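Local coordinates for putative uncharacterized protein (Campylobacter jejuni, PDB 5TPU), which is of unknown function but belongs to the WxcM-like family of the cupin clan and holds thymidine-5'-diphosphate where its two subunits meet, at residues 7-12 and 97-102; 25-28 and 32-35; 72-77 and 81-86. The protein carries 3 engineered substitutions. All blocks are in the same frame, centred on the assembly; numbering follows the deposited sequence.

Contact 1: 7-12 and 97-102; sequences KNCKIL and KNMWRE
The carboxamide of Asn8 meets the backbone carbonyl of Lys97 with its nitrogen, and neither flat group lies in the plane of the other. ND2 of Asn8 donates to O of Lys97 at 2.7 Å, but the bond is bent, with 138° at the hydrogen. The donor stands above the carbonyl plane, and the oxygen is tilted out of the amide plane. The other flat group is the guanidinium of Arg101, which has O of Met99 at its edge, in plane. NE and NH2 grip that single atom side-on, NH2 of Arg101 lying 2.8 Å from O of Met99 and NE of Arg101 3.3 Å from it. Both nitrogens reach the carbonyl from the same face. The third nitrogen, NH1, is taken by Gln62, so bonds to two partners hold the guanidinium of Arg101 in its rotation.

Between these polar groups runs the thioether of Met99. The bend at chi2 (-67°) lays SD of Met99 alongside Asn8, 3.9 Å from CB of Asn8, and the bend at chi3 (-62°) turns CE toward the thiol of Cys9. Cys9 has two conformers, so the close approach of its sulfur is doubtful. Leu75 of strand 71-76 also packs on Met99.

The contact joins two sheets of the cupin-type beta fold. Strand 9-13 lies at the edge of one beside strand 91-95, and strand 99-104 belongs to the other. The Asn8 bond lies at partly exposed Asn8 and exposed Lys97, while Met99 is buried. A bent bond to a loop carbonyl and one methionine side chain make a small junction, part polar and part apolar, and the paired N-H groups of Arg101 probably polarise the carbonyl of Met99, drawing electron density onto its O, well away from Asn8.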
ATOM      1  N   LYS A   7      -7.290   9.299  22.015  1.00 36.88           N
ATOM      2  CA  LYS A   7      -6.182  10.204  21.784  1.00 42.36           C
ATOM      3  C   LYS A   7      -5.378   9.724  20.581  1.00 38.71           C
ATOM      4  O   LYS A   7      -5.125  10.502  19.656  1.00 36.61           O
ATOM      5  CB  LYS A   7      -5.302  10.375  23.016  1.00 49.39           C
ATOM      6  CG  LYS A   7      -4.359  11.572  22.871  1.00 62.88           C
ATOM      7  CD  LYS A   7      -4.662  12.702  23.859  1.00 70.61           C
ATOM      8  CE  LYS A   7      -3.629  13.820  23.769  1.00 67.63           C
ATOM      9  NZ  LYS A   7      -2.257  13.349  24.119  1.00 67.29           N
ATOM     10  N   ASN A   8      -5.033   8.444  20.546  1.00 31.97           N
ATOM     11  CA  ASN A   8      -3.950   8.039  19.663  1.00 34.30           C
ATOM     12  C   ASN A   8      -4.343   7.653  18.236  1.00 30.74           C
ATOM     13  O   ASN A   8      -3.735   6.757  17.670  1.00 35.50           O
ATOM     14  CB  ASN A   8      -3.145   6.920  20.299  1.00 33.21           C
ATOM     15  CG  ASN A   8      -2.310   7.402  21.449  1.00 37.45           C
ATOM     16  OD1 ASN A   8      -2.046   8.598  21.592  1.00 38.36           O
ATOM     17  ND2 ASN A   8      -1.879   6.473  22.276  1.00 35.45           N
ATOM     18  N   CYS A   9      -5.316   8.348  17.661  1.00 27.77           N
ATOM     19  CA  CYS A   9      -5.767   8.072  16.299  0.50 27.57           C
ATOM     20  C   CYS A   9      -6.202   9.347  15.611  1.00 28.62           C
ATOM     21  O   CYS A   9      -6.563  10.319  16.265  1.00 24.85           O
ATOM     22  CB  CYS A   9      -6.937   7.113  16.325  0.50 27.07           C
ATOM     23  SG  CYS A   9      -6.599   5.664  17.330  0.50 31.27           S
ATOM     24  N   LYS A  10      -6.181   9.324  14.286  1.00 23.97           N
ATOM     25  CA  LYS A  10      -6.473  10.471  13.537  1.00 24.57           C
ATOM     26  C   LYS A  10      -6.927  10.033  12.131  1.00 24.88           C
ATOM     27  O   LYS A  10      -6.323   9.137  11.506  1.00 23.54           O
ATOM     28  CB  LYS A  10      -5.215  11.324  13.500  1.00 29.01           C
ATOM     29  CG  LYS A  10      -5.422  12.679  12.848  1.00 37.85           C
ATOM     30  CD  LYS A  10      -4.097  13.408  12.641  1.00 44.42           C
ATOM     31  CE  LYS A  10      -4.185  14.506  11.585  1.00 48.06           C
ATOM     32  NZ  LYS A  10      -5.508  15.209  11.596  1.00 51.95           N
ATOM     33  N   ILE A  11      -7.980  10.689  11.637  1.00 21.65           N
ATOM     34  CA  ILE A  11      -8.428  10.544  10.260  1.00 22.13           C
ATOM     35  C   ILE A  11      -7.603  11.453   9.368  1.00 23.85           C
ATOM     36  O   ILE A  11      -7.477  12.653   9.621  1.00 25.35           O
ATOM     37  CB  ILE A  11      -9.939  10.821  10.132  1.00 21.45           C
ATOM     38  CG1 ILE A  11     -10.679   9.693  10.842  1.00 23.11           C
ATOM     39  CG2 ILE A  11     -10.384  10.945   8.666  1.00 20.32           C
ATOM     40  CD1 ILE A  11     -10.623   8.377  10.113  1.00 23.80           C
ATOM     41  N   LEU A  12      -6.971  10.847   8.369  1.00 20.07           N
ATOM     42  CA  LEU A  12      -6.142  11.560   7.431  1.00 21.98           C
ATOM     43  C   LEU A  12      -6.916  11.665   6.136  1.00 22.82           C
ATOM     44  O   LEU A  12      -7.096  10.676   5.419  1.00 25.63           O
ATOM     45  CB  LEU A  12      -4.821  10.825   7.221  1.00 23.64           C
ATOM     46  CG  LEU A  12      -4.106  10.385   8.500  1.00 22.46           C
ATOM     47  CD1 LEU A  12      -2.908   9.566   8.063  1.00 23.30           C
ATOM     48  CD2 LEU A  12      -3.706  11.625   9.268  1.00 23.41           C
ATOM     49  N   LYS A  97       0.232   4.377  19.112  1.00 28.04           N
ATOM     50  CA  LYS A  97       0.691   3.477  20.167  1.00 26.68           C
ATOM     51  C   LYS A  97      -0.415   3.196  21.164  1.00 25.39           C
ATOM     52  O   LYS A  97      -1.370   3.967  21.281  1.00 27.01           O
ATOM     53  CB  LYS A  97       1.912   4.057  20.854  1.00 33.51           C
ATOM     54  CG  LYS A  97       3.117   4.123  19.922  1.00 37.00           C
ATOM     55  CD  LYS A  97       4.325   4.819  20.536  1.00 46.02           C
ATOM     56  CE  LYS A  97       5.304   5.264  19.456  1.00 48.30           C
ATOM     57  NZ  LYS A  97       6.581   5.766  20.032  1.00 53.29           N
ATOM     58  N   ASN A  98      -0.314   2.033  21.796  1.00 22.36           N
ATOM     59  CA  ASN A  98      -1.197   1.576  22.855  1.00 25.66           C
ATOM     60  C   ASN A  98      -2.668   1.550  22.520  1.00 27.52           C
ATOM     61  O   ASN A  98      -3.479   2.029  23.289  1.00 24.90           O
ATOM     62  CB  ASN A  98      -0.929   2.380  24.127  1.00 28.24           C
ATOM     63  CG  ASN A  98       0.473   2.133  24.647  1.00 30.90           C
ATOM     64  OD1 ASN A  98       1.371   2.981  24.519  1.00 34.42           O
ATOM     65  ND2 ASN A  98       0.691   0.920  25.146  1.00 33.14           N
ATOM     66  N   MET A  99      -3.008   0.955  21.376  1.00 28.47           N
ATOM     67  CA  MET A  99      -4.402   0.861  20.946  1.00 23.97           C
ATOM     68  C   MET A  99      -4.913  -0.555  20.685  1.00 24.20           C
ATOM     69  O   MET A  99      -4.271  -1.399  20.074  1.00 20.68           O
ATOM     70  CB  MET A  99      -4.554   1.671  19.688  1.00 25.73           C
ATOM     71  CG  MET A  99      -4.307   3.158  19.861  1.00 27.33           C
ATOM     72  SD  MET A  99      -5.572   3.925  20.887  1.00 25.64           S
ATOM     73  CE  MET A  99      -7.102   3.703  20.017  1.00 25.47           C
ATOM     74  N   TRP A 100      -6.098  -0.800  21.205  1.00 25.41           N
ATOM     75  CA  TRP A 100      -6.807  -2.031  21.003  1.00 24.07           C
ATOM     76  C   TRP A 100      -7.674  -1.703  19.793  1.00 26.38           C
ATOM     77  O   TRP A 100      -8.152  -0.559  19.636  1.00 24.63           O
ATOM     78  CB  TRP A 100      -7.661  -2.330  22.198  1.00 21.68           C
ATOM     79  CG  TRP A 100      -8.509  -3.519  22.122  1.00 21.41           C
ATOM     80  CD1 TRP A 100      -9.792  -3.618  21.617  1.00 22.57           C
ATOM     81  CD2 TRP A 100      -8.194  -4.797  22.657  1.00 23.09           C
ATOM     82  NE1 TRP A 100     -10.254  -4.898  21.776  1.00 22.24           N
ATOM     83  CE2 TRP A 100      -9.286  -5.644  22.397  1.00 24.13           C
ATOM     84  CE3 TRP A 100      -7.069  -5.324  23.287  1.00 23.40           C
ATOM     85  CZ2 TRP A 100      -9.290  -6.995  22.781  1.00 25.73           C
ATOM     86  CZ3 TRP A 100      -7.094  -6.652  23.667  1.00 25.08           C
ATOM     87  CH2 TRP A 100      -8.191  -7.457  23.433  1.00 23.51           C
ATOM     88  N   ARG A 101      -7.799  -2.673  18.901  1.00 23.16           N
ATOM     89  CA  ARG A 101      -8.607  -2.466  17.694  1.00 24.00           C
ATOM     90  C   ARG A 101      -9.139  -3.758  17.206  1.00 25.51           C
ATOM     91  O   ARG A 101      -8.602  -4.825  17.485  1.00 22.91           O
ATOM     92  CB  ARG A 101      -7.827  -1.804  16.578  1.00 22.40           C
ATOM     93  CG  ARG A 101      -7.035  -2.737  15.687  1.00 23.42           C
ATOM     94  CD  ARG A 101      -5.909  -3.487  16.372  1.00 21.77           C
ATOM     95  NE  ARG A 101      -5.061  -2.577  17.142  1.00 22.65           N
ATOM     96  CZ  ARG A 101      -4.066  -1.852  16.640  1.00 25.01           C
ATOM     97  NH1 ARG A 101      -3.778  -1.860  15.335  1.00 26.70           N
ATOM     98  NH2 ARG A 101      -3.332  -1.115  17.439  1.00 24.64           N
ATOM     99  N   GLU A 102     -10.254  -3.639  16.517  1.00 28.33           N
ATOM    100  CA  GLU A 102     -10.890  -4.774  15.971  1.00 29.84           C
ATOM    101  C   GLU A 102     -11.587  -4.347  14.700  1.00 29.59           C
ATOM    102  O   GLU A 102     -12.252  -3.299  14.638  1.00 29.75           O
ATOM    103  CB  GLU A 102     -11.739  -5.457  17.036  1.00 34.18           C
ATOM    104  CG  GLU A 102     -13.211  -5.166  17.157  1.00 39.00           C
ATOM    105  CD  GLU A 102     -13.987  -6.458  17.300  1.00 41.63           C
ATOM    106  OE1 GLU A 102     -13.732  -7.350  16.487  1.00 43.43           O
ATOM    107  OE2 GLU A 102     -14.828  -6.603  18.203  1.00 46.52           O
TER

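Contact 2: 25-28 and 32-35; sequences IALE and EVPF. With TYD (thymidine-5'-diphosphate), chain F.
Glu32 lies across the backbone of 26-28, and its carboxylate reaches the strand directly at Glu28 and, through a water, at Ala26. A bend at chi2 (79°) turns the acid back over the strand, where OE1 of Glu32 accepts from N of Glu28 at 2.9 Å. The N-H meets the oxygen from above the carboxylate plane, at 153° at the hydrogen. The other oxygen works through the water, which donates to O of Ala26 at 2.6 Å and to OE2 of Glu32 at 3.0 Å. Both oxygens are thus tied to the strand, and the carboxylate can hardly turn.

Nearer the backbone of Glu32, its side chain and that of Leu27 cross obliquely, CD2 of Leu27 lying 4.0 Å from CB of Glu32. Val33 meets Leu27 at about a right angle, with CG2 of Val33 3.9 Å from CD2 of Leu27. The other methyl of Val33, CG1, sits over the centre of one face of the Phe35 ring.

The carboxylate of Glu28 is bound by the backbone N of Tyr120 of the second subunit, and Ala26 touches the base of thymidine-5'-diphosphate with its methyl. Strand 22-28 pairs antiparallel with a strand of that second subunit, while Leu27 and Val33 rest on Leu115 of strand 111-116 and Phe35 on Tyr94 of strand 91-95.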
ATOM      1  N   ILE A  25      -2.595   8.964  -5.083  1.00 20.15           N
ATOM      2  CA  ILE A  25      -2.309   9.393  -3.716  1.00 19.26           C
ATOM      3  C   ILE A  25      -0.933   8.875  -3.306  1.00 20.79           C
ATOM      4  O   ILE A  25      -0.604   7.691  -3.540  1.00 18.84           O
ATOM      5  CB  ILE A  25      -3.354   8.872  -2.718  1.00 19.68           C
ATOM      6  CG1 ILE A  25      -4.669   9.593  -2.938  1.00 20.46           C
ATOM      7  CG2 ILE A  25      -2.890   9.107  -1.262  1.00 19.30           C
ATOM      8  CD1 ILE A  25      -5.758   9.209  -1.964  1.00 21.79           C
ATOM      9  N   ALA A  26      -0.155   9.728  -2.624  1.00 22.38           N
ATOM     10  CA  ALA A  26       1.214   9.345  -2.202  1.00 22.70           C
ATOM     11  C   ALA A  26       1.403   9.697  -0.761  1.00 22.63           C
ATOM     12  O   ALA A  26       0.964  10.763  -0.296  1.00 25.03           O
ATOM     13  CB  ALA A  26       2.282  10.040  -3.047  1.00 21.93           C
ATOM     14  N   LEU A  27       2.092   8.799  -0.075  1.00 20.15           N
ATOM     15  CA  LEU A  27       2.441   8.946   1.307  1.00 21.10           C
ATOM     16  C   LEU A  27       3.926   8.710   1.535  1.00 21.60           C
ATOM     17  O   LEU A  27       4.498   7.683   1.107  1.00 25.85           O
ATOM     18  CB  LEU A  27       1.634   7.965   2.154  1.00 23.90           C
ATOM     19  CG  LEU A  27       0.117   8.271   2.122  1.00 26.54           C
ATOM     20  CD1 LEU A  27      -0.561   7.409   1.084  1.00 26.90           C
ATOM     21  CD2 LEU A  27      -0.509   7.972   3.468  1.00 28.06           C
ATOM     22  N   GLU A  28       4.560   9.636   2.259  1.00 25.41           N
ATOM     23  CA  GLU A  28       6.012   9.568   2.489  1.00 26.11           C
ATOM     24  C   GLU A  28       6.328   9.512   3.982  1.00 24.27           C
ATOM     25  O   GLU A  28       5.576  10.040   4.813  1.00 26.21           O
ATOM     26  CB  GLU A  28       6.683  10.784   1.857  1.00 29.39           C
ATOM     27  CG  GLU A  28       6.674  10.710   0.350  1.00 34.31           C
ATOM     28  CD  GLU A  28       7.327  11.900  -0.326  1.00 38.46           C
ATOM     29  OE1 GLU A  28       7.467  12.979   0.293  1.00 37.78           O
ATOM     30  OE2 GLU A  28       7.690  11.738  -1.505  1.00 41.05           O
ATOM     31  N   GLU A  32       3.143  12.470   5.353  1.00 31.25           N
ATOM     32  CA  GLU A  32       1.729  12.107   5.524  1.00 28.44           C
ATOM     33  C   GLU A  32       1.590  11.064   6.604  1.00 30.44           C
ATOM     34  O   GLU A  32       0.539  10.955   7.224  1.00 33.27           O
ATOM     35  CB  GLU A  32       1.111  11.564   4.232  1.00 25.32           C
ATOM     36  CG  GLU A  32       1.010  12.598   3.129  1.00 26.30           C
ATOM     37  CD  GLU A  32       2.319  12.854   2.393  1.00 26.09           C
ATOM     38  OE1 GLU A  32       3.361  12.213   2.671  1.00 23.85           O
ATOM     39  OE2 GLU A  32       2.291  13.702   1.492  1.00 27.98           O
ATOM     40  N   VAL A  33       2.646  10.288   6.807  1.00 29.52           N
ATOM     41  CA  VAL A  33       2.668   9.190   7.749  1.00 31.36           C
ATOM     42  C   VAL A  33       3.597   9.695   8.836  1.00 28.03           C
ATOM     43  O   VAL A  33       4.715  10.055   8.497  1.00 27.04           O
ATOM     44  CB  VAL A  33       3.303   7.952   7.055  1.00 32.01           C
ATOM     45  CG1 VAL A  33       3.526   6.802   8.013  1.00 33.31           C
ATOM     46  CG2 VAL A  33       2.441   7.475   5.914  1.00 33.93           C
ATOM     47  N   PRO A  34       3.172   9.705  10.125  1.00 29.98           N
ATOM     48  CA  PRO A  34       4.009  10.221  11.222  1.00 31.71           C
ATOM     49  C   PRO A  34       5.069   9.253  11.688  1.00 29.87           C
ATOM     50  O   PRO A  34       5.400   9.223  12.856  1.00 32.81           O
ATOM     51  CB  PRO A  34       3.005  10.424  12.371  1.00 32.22           C
ATOM     52  CG  PRO A  34       1.988   9.361  12.144  1.00 32.77           C
ATOM     53  CD  PRO A  34       1.875   9.218  10.638  1.00 33.75           C
ATOM     54  N   PHE A  35       5.573   8.428  10.784  1.00 33.54           N
ATOM     55  CA  PHE A  35       6.624   7.501  11.105  1.00 29.41           C
ATOM     56  C   PHE A  35       7.349   7.098   9.819  1.00 28.67           C
ATOM     57  O   PHE A  35       6.999   7.541   8.717  1.00 26.38           O
ATOM     58  CB  PHE A  35       6.076   6.291  11.872  1.00 27.25           C
ATOM     59  CG  PHE A  35       4.933   5.574  11.178  1.00 25.37           C
ATOM     60  CD1 PHE A  35       5.167   4.701  10.137  1.00 25.79           C
ATOM     61  CD2 PHE A  35       3.627   5.758  11.590  1.00 23.61           C
ATOM     62  CE1 PHE A  35       4.109   4.040   9.521  1.00 27.66           C
ATOM     63  CE2 PHE A  35       2.560   5.090  10.996  1.00 21.63           C
ATOM     64  CZ  PHE A  35       2.800   4.234   9.947  1.00 22.75           C
TER
HETATM   65  PA  TYD F 200       3.136  10.650 -12.503  1.00 34.73           P
HETATM   66  O1A TYD F 200       4.282   9.832 -11.938  1.00 35.09           O
HETATM   67  O2A TYD F 200       2.160  10.085 -13.480  1.00 33.42           O
HETATM   68  O3A TYD F 200       3.869  11.868 -13.279  1.00 42.03           O
HETATM   69  PB  TYD F 200       3.272  12.614 -14.581  1.00 42.30           P
HETATM   70  O1B TYD F 200       3.328  11.533 -15.644  1.00 42.24           O
HETATM   71  O2B TYD F 200       1.855  13.033 -14.272  1.00 41.36           O
HETATM   72  O3B TYD F 200       4.225  13.784 -14.624  1.00 41.70           O
HETATM   73  O5' TYD F 200       2.431  11.581 -11.398  1.00 32.55           O
HETATM   74  C5' TYD F 200       1.054  11.964 -11.527  1.00 33.94           C
HETATM   75  C4' TYD F 200       0.781  13.163 -10.645  1.00 35.77           C
HETATM   76  O4' TYD F 200       0.883  12.786  -9.270  1.00 35.25           O
HETATM   77  C3' TYD F 200       1.818  14.249 -10.916  1.00 40.14           C
HETATM   78  O3' TYD F 200       1.113  15.481 -11.046  1.00 46.83           O
HETATM   79  C2' TYD F 200       2.740  14.222  -9.706  1.00 38.03           C
HETATM   80  C1' TYD F 200       1.953  13.477  -8.621  1.00 35.80           C
HETATM   81  N1  TYD F 200       2.767  12.524  -7.833  1.00 28.42           N
HETATM   82  C2  TYD F 200       3.026  12.816  -6.477  1.00 28.83           C
HETATM   83  O2  TYD F 200       2.566  13.848  -5.962  1.00 28.48           O
HETATM   84  N3  TYD F 200       3.730  12.024  -5.683  1.00 26.80           N
HETATM   85  C4  TYD F 200       4.201  10.893  -6.162  1.00 24.30           C
HETATM   86  O4  TYD F 200       4.857  10.180  -5.406  1.00 26.76           O
HETATM   87  C5  TYD F 200       3.992  10.538  -7.565  1.00 23.29           C
HETATM   88  C5M TYD F 200       4.492   9.265  -8.147  1.00 22.78           C
HETATM   89  C6  TYD F 200       3.250  11.405  -8.358  1.00 27.07           C
HETATM   90  O   HOH W   1      -0.222  13.111  -0.078  1.00 29.79           O

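Contact 3: 72-77 and 81-86; sequences DIILND and YEKICL
Ile73 and Ile84 face each other as a hydrogen-bonded antiparallel pair, and Leu75 and Glu82 form the next one. N of Ile73 donates almost straight to O of Ile84 at 2.8 Å, and the return bond, from N of Ile84 to O of Ile73, is more bent. In the second pair N of Leu75 reaches O of Glu82 at 2.8 Å, and N of Glu82 answers to O of Leu75. Between the pairs, CA of Ile74 points its hydrogen at O of Glu82.

On the face bearing Ile73, Leu75 and Ile84 the chains cross at a slant and touch through their CD1 methyls. CD1 of Leu75 presses on CD1 of Ile84 at 3.5 Å, tighter than usual for two methyls. CD1 of Ile73 comes equally near to CD1 of Leu86, 3.5 Å away, with chi1 of Ile73 at -22°, far from a staggered value.

These two strands, 71-76 and 81-86, form a beta hairpin at the edge of one sheet of the cupin-type fold, their short segments running at 156° to each other. On the face bearing Ile74, Asp72 lies beside Lys83 and Cys85, with OD1 of Asp72 3.6 Å from CB of Cys85. Opposite charges are near but beyond a salt bridge, NZ of Lys83 standing 4.5 Å from OD2 of Asp72, and that oxygen is bound by Asn105. At the turn end the amide of Asn76 runs nearly parallel to the Tyr81 ring, and ND2 of Asn76 approaches CB of Tyr81 at 3.8 Å.

Further out, OD1 of Asn76 is held by N of Gly78 and by the hydroxyl of Tyr129, while OD2 of Asp77 binds the backbone N of Lys79 and of Asn80 in the turn. Ile73, Ile84 and Leu86 rest on Leu93 of strand 91-95, and Ile73 and Leu86 also on Leu64 of strand 62-68.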
ATOM      1  N   ASP A  72     -15.640  -1.583   9.320  1.00 19.75           N
ATOM      2  CA  ASP A  72     -15.691  -0.896  10.593  1.00 20.30           C
ATOM      3  C   ASP A  72     -14.500  -1.337  11.415  1.00 24.27           C
ATOM      4  O   ASP A  72     -14.162  -2.537  11.451  1.00 24.67           O
ATOM      5  CB  ASP A  72     -16.981  -1.257  11.357  1.00 22.07           C
ATOM      6  CG  ASP A  72     -18.203  -0.822  10.629  1.00 20.37           C
ATOM      7  OD1 ASP A  72     -18.126   0.222   9.934  1.00 22.62           O
ATOM      8  OD2 ASP A  72     -19.211  -1.529  10.717  1.00 23.47           O
ATOM      9  N   ILE A  73     -13.882  -0.341  12.049  1.00 23.32           N
ATOM     10  CA  ILE A  73     -12.811  -0.512  13.012  1.00 28.61           C
ATOM     11  C   ILE A  73     -13.340   0.043  14.301  1.00 24.49           C
ATOM     12  O   ILE A  73     -13.691   1.227  14.380  1.00 21.71           O
ATOM     13  CB  ILE A  73     -11.533   0.316  12.743  1.00 32.09           C
ATOM     14  CG1 ILE A  73     -11.428   0.738  11.281  1.00 38.76           C
ATOM     15  CG2 ILE A  73     -10.317  -0.399  13.335  1.00 33.83           C
ATOM     16  CD1 ILE A  73     -10.179   0.316  10.533  1.00 45.81           C
ATOM     17  N   ILE A  74     -13.382  -0.815  15.310  1.00 26.37           N
ATOM     18  CA  ILE A  74     -13.608  -0.366  16.652  1.00 24.52           C
ATOM     19  C   ILE A  74     -12.260  -0.138  17.323  1.00 22.67           C
ATOM     20  O   ILE A  74     -11.440  -1.034  17.454  1.00 23.09           O
ATOM     21  CB  ILE A  74     -14.453  -1.375  17.398  1.00 30.65           C
ATOM     22  CG1 ILE A  74     -15.702  -1.659  16.571  1.00 35.35           C
ATOM     23  CG2 ILE A  74     -14.789  -0.847  18.788  1.00 33.06           C
ATOM     24  CD1 ILE A  74     -16.801  -2.339  17.359  1.00 39.57           C
ATOM     25  N   LEU A  75     -12.003   1.097  17.685  1.00 23.22           N
ATOM     26  CA  LEU A  75     -10.793   1.448  18.401  1.00 23.74           C
ATOM     27  C   LEU A  75     -11.106   1.577  19.892  1.00 25.21           C
ATOM     28  O   LEU A  75     -12.232   1.959  20.254  1.00 25.33           O
ATOM     29  CB  LEU A  75     -10.255   2.770  17.891  1.00 27.06           C
ATOM     30  CG  LEU A  75      -9.794   2.897  16.440  1.00 26.79           C
ATOM     31  CD1 LEU A  75      -9.526   4.361  16.127  1.00 27.42           C
ATOM     32  CD2 LEU A  75      -8.514   2.120  16.229  1.00 27.90           C
ATOM     33  N   ASN A  76     -10.111   1.259  20.727  1.00 24.37           N
ATOM     34  CA  ASN A  76     -10.240   1.293  22.177  1.00 26.47           C
ATOM     35  C   ASN A  76      -8.918   1.724  22.839  1.00 28.76           C
ATOM     36  O   ASN A  76      -7.847   1.120  22.599  1.00 28.25           O
ATOM     37  CB  ASN A  76     -10.686  -0.076  22.685  1.00 29.01           C
ATOM     38  CG  ASN A  76     -11.073  -0.045  24.142  1.00 29.41           C
ATOM     39  OD1 ASN A  76     -10.319   0.400  24.996  1.00 24.69           O
ATOM     40  ND2 ASN A  76     -12.292  -0.472  24.419  1.00 31.97           N
ATOM     41  N   ASP A  77      -8.958   2.809  23.615  1.00 24.88           N
ATOM     42  CA  ASP A  77      -7.709   3.286  24.197  1.00 26.56           C
ATOM     43  C   ASP A  77      -7.542   2.874  25.643  1.00 28.16           C
ATOM     44  O   ASP A  77      -6.573   3.268  26.259  1.00 25.95           O
ATOM     45  CB  ASP A  77      -7.519   4.779  24.029  1.00 25.14           C
ATOM     46  CG  ASP A  77      -8.490   5.588  24.835  1.00 27.37           C
ATOM     47  OD1 ASP A  77      -8.329   6.816  24.748  1.00 28.02           O
ATOM     48  OD2 ASP A  77      -9.420   5.039  25.483  1.00 23.08           O
ATOM     49  N   TYR A  81     -14.048   4.102  23.535  1.00 37.83           N
ATOM     50  CA  TYR A  81     -14.058   3.341  22.304  1.00 41.03           C
ATOM     51  C   TYR A  81     -14.877   4.065  21.250  1.00 38.87           C
ATOM     52  O   TYR A  81     -15.766   4.842  21.566  1.00 36.11           O
ATOM     53  CB  TYR A  81     -14.531   1.905  22.554  1.00 48.11           C
ATOM     54  CG  TYR A  81     -16.004   1.787  22.815  1.00 56.83           C
ATOM     55  CD1 TYR A  81     -16.894   1.599  21.761  1.00 59.87           C
ATOM     56  CD2 TYR A  81     -16.514   1.866  24.111  1.00 61.53           C
ATOM     57  CE1 TYR A  81     -18.255   1.502  21.985  1.00 70.44           C
ATOM     58  CE2 TYR A  81     -17.881   1.765  24.346  1.00 72.22           C
ATOM     59  CZ  TYR A  81     -18.743   1.579  23.276  1.00 71.14           C
ATOM     60  OH  TYR A  81     -20.095   1.472  23.473  1.00 76.68           O
ATOM     61  N   GLU A  82     -14.541   3.824  19.990  1.00 33.71           N
ATOM     62  CA  GLU A  82     -15.135   4.535  18.885  1.00 32.59           C
ATOM     63  C   GLU A  82     -15.114   3.577  17.694  1.00 27.64           C
ATOM     64  O   GLU A  82     -14.131   2.879  17.486  1.00 22.14           O
ATOM     65  CB  GLU A  82     -14.355   5.815  18.585  1.00 37.88           C
ATOM     66  CG  GLU A  82     -15.122   6.853  17.770  1.00 53.99           C
ATOM     67  CD  GLU A  82     -16.108   7.708  18.581  1.00 65.13           C
ATOM     68  OE1 GLU A  82     -16.407   8.852  18.131  1.00 74.04           O
ATOM     69  OE2 GLU A  82     -16.593   7.252  19.654  1.00 62.89           O
ATOM     70  N   LYS A  83     -16.232   3.517  16.985  1.00 25.73           N
ATOM     71  CA  LYS A  83     -16.385   2.749  15.770  1.00 31.09           C
ATOM     72  C   LYS A  83     -16.104   3.714  14.651  1.00 28.86           C
ATOM     73  O   LYS A  83     -16.459   4.885  14.709  1.00 29.93           O
ATOM     74  CB  LYS A  83     -17.797   2.193  15.614  1.00 36.66           C
ATOM     75  CG  LYS A  83     -17.959   1.248  14.423  1.00 45.20           C
ATOM     76  CD  LYS A  83     -19.398   0.788  14.194  1.00 49.63           C
ATOM     77  CE  LYS A  83     -19.861  -0.207  15.252  1.00 56.14           C
ATOM     78  NZ  LYS A  83     -21.023  -1.008  14.778  1.00 61.85           N
ATOM     79  N   ILE A  84     -15.379   3.255  13.657  1.00 29.14           N
ATOM     80  CA  ILE A  84     -15.046   4.102  12.524  1.00 29.11           C
ATOM     81  C   ILE A  84     -15.221   3.273  11.280  1.00 27.44           C
ATOM     82  O   ILE A  84     -14.676   2.180  11.235  1.00 28.23           O
ATOM     83  CB  ILE A  84     -13.595   4.532  12.580  1.00 28.06           C
ATOM     84  CG1 ILE A  84     -13.369   5.165  13.961  1.00 32.07           C
ATOM     85  CG2 ILE A  84     -13.350   5.481  11.419  1.00 31.09           C
ATOM     86  CD1 ILE A  84     -12.023   5.784  14.191  1.00 32.81           C
ATOM     87  N   CYS A  85     -15.984   3.805  10.325  1.00 25.90           N
ATOM     88  CA  CYS A  85     -16.185   3.206   9.023  1.00 22.27           C
ATOM     89  C   CYS A  85     -15.152   3.760   8.063  1.00 20.95           C
ATOM     90  O   CYS A  85     -15.091   4.974   7.817  1.00 19.36           O
ATOM     91  CB  CYS A  85     -17.579   3.508   8.469  1.00 24.12           C
ATOM     92  SG  CYS A  85     -17.828   2.653   6.871  1.00 24.64           S
ATOM     93  N   LEU A  86     -14.361   2.864   7.489  1.00 19.01           N
ATOM     94  CA  LEU A  86     -13.488   3.224   6.369  1.00 19.31           C
ATOM     95  C   LEU A  86     -14.157   2.750   5.066  1.00 17.81           C
ATOM     96  O   LEU A  86     -14.593   1.596   4.959  1.00 16.99           O
ATOM     97  CB  LEU A  86     -12.161   2.521   6.512  1.00 19.23           C
ATOM     98  CG  LEU A  86     -11.326   2.744   7.769  1.00 23.22           C
ATOM     99  CD1 LEU A  86      -9.929   2.154   7.531  1.00 26.65           C
ATOM    100  CD2 LEU A  86     -11.213   4.226   8.065  1.00 22.69           C
TER

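In the fold
Along the chain, contacts 2 and 3 come one after the other, and both fall between the two segments of contact 1. Contacts 1 and 3 are close, their centres 8 Å apart, and share a sheet in which strand 99-104 lies next to strand 71-76. Probable backbone hydrogen bonds run there from Ile74 to Glu102 and from Asn76 to Trp100. Contact 2 stands apart, its centre 16 Å from that of contact 1 and 21 Å from that of contact 3, across the centre of the chain from the latter. Leu12 still packs on Glu32. Contacts 1 and 3 thus belong to the body of one subunit, contact 2 to its interface with the second.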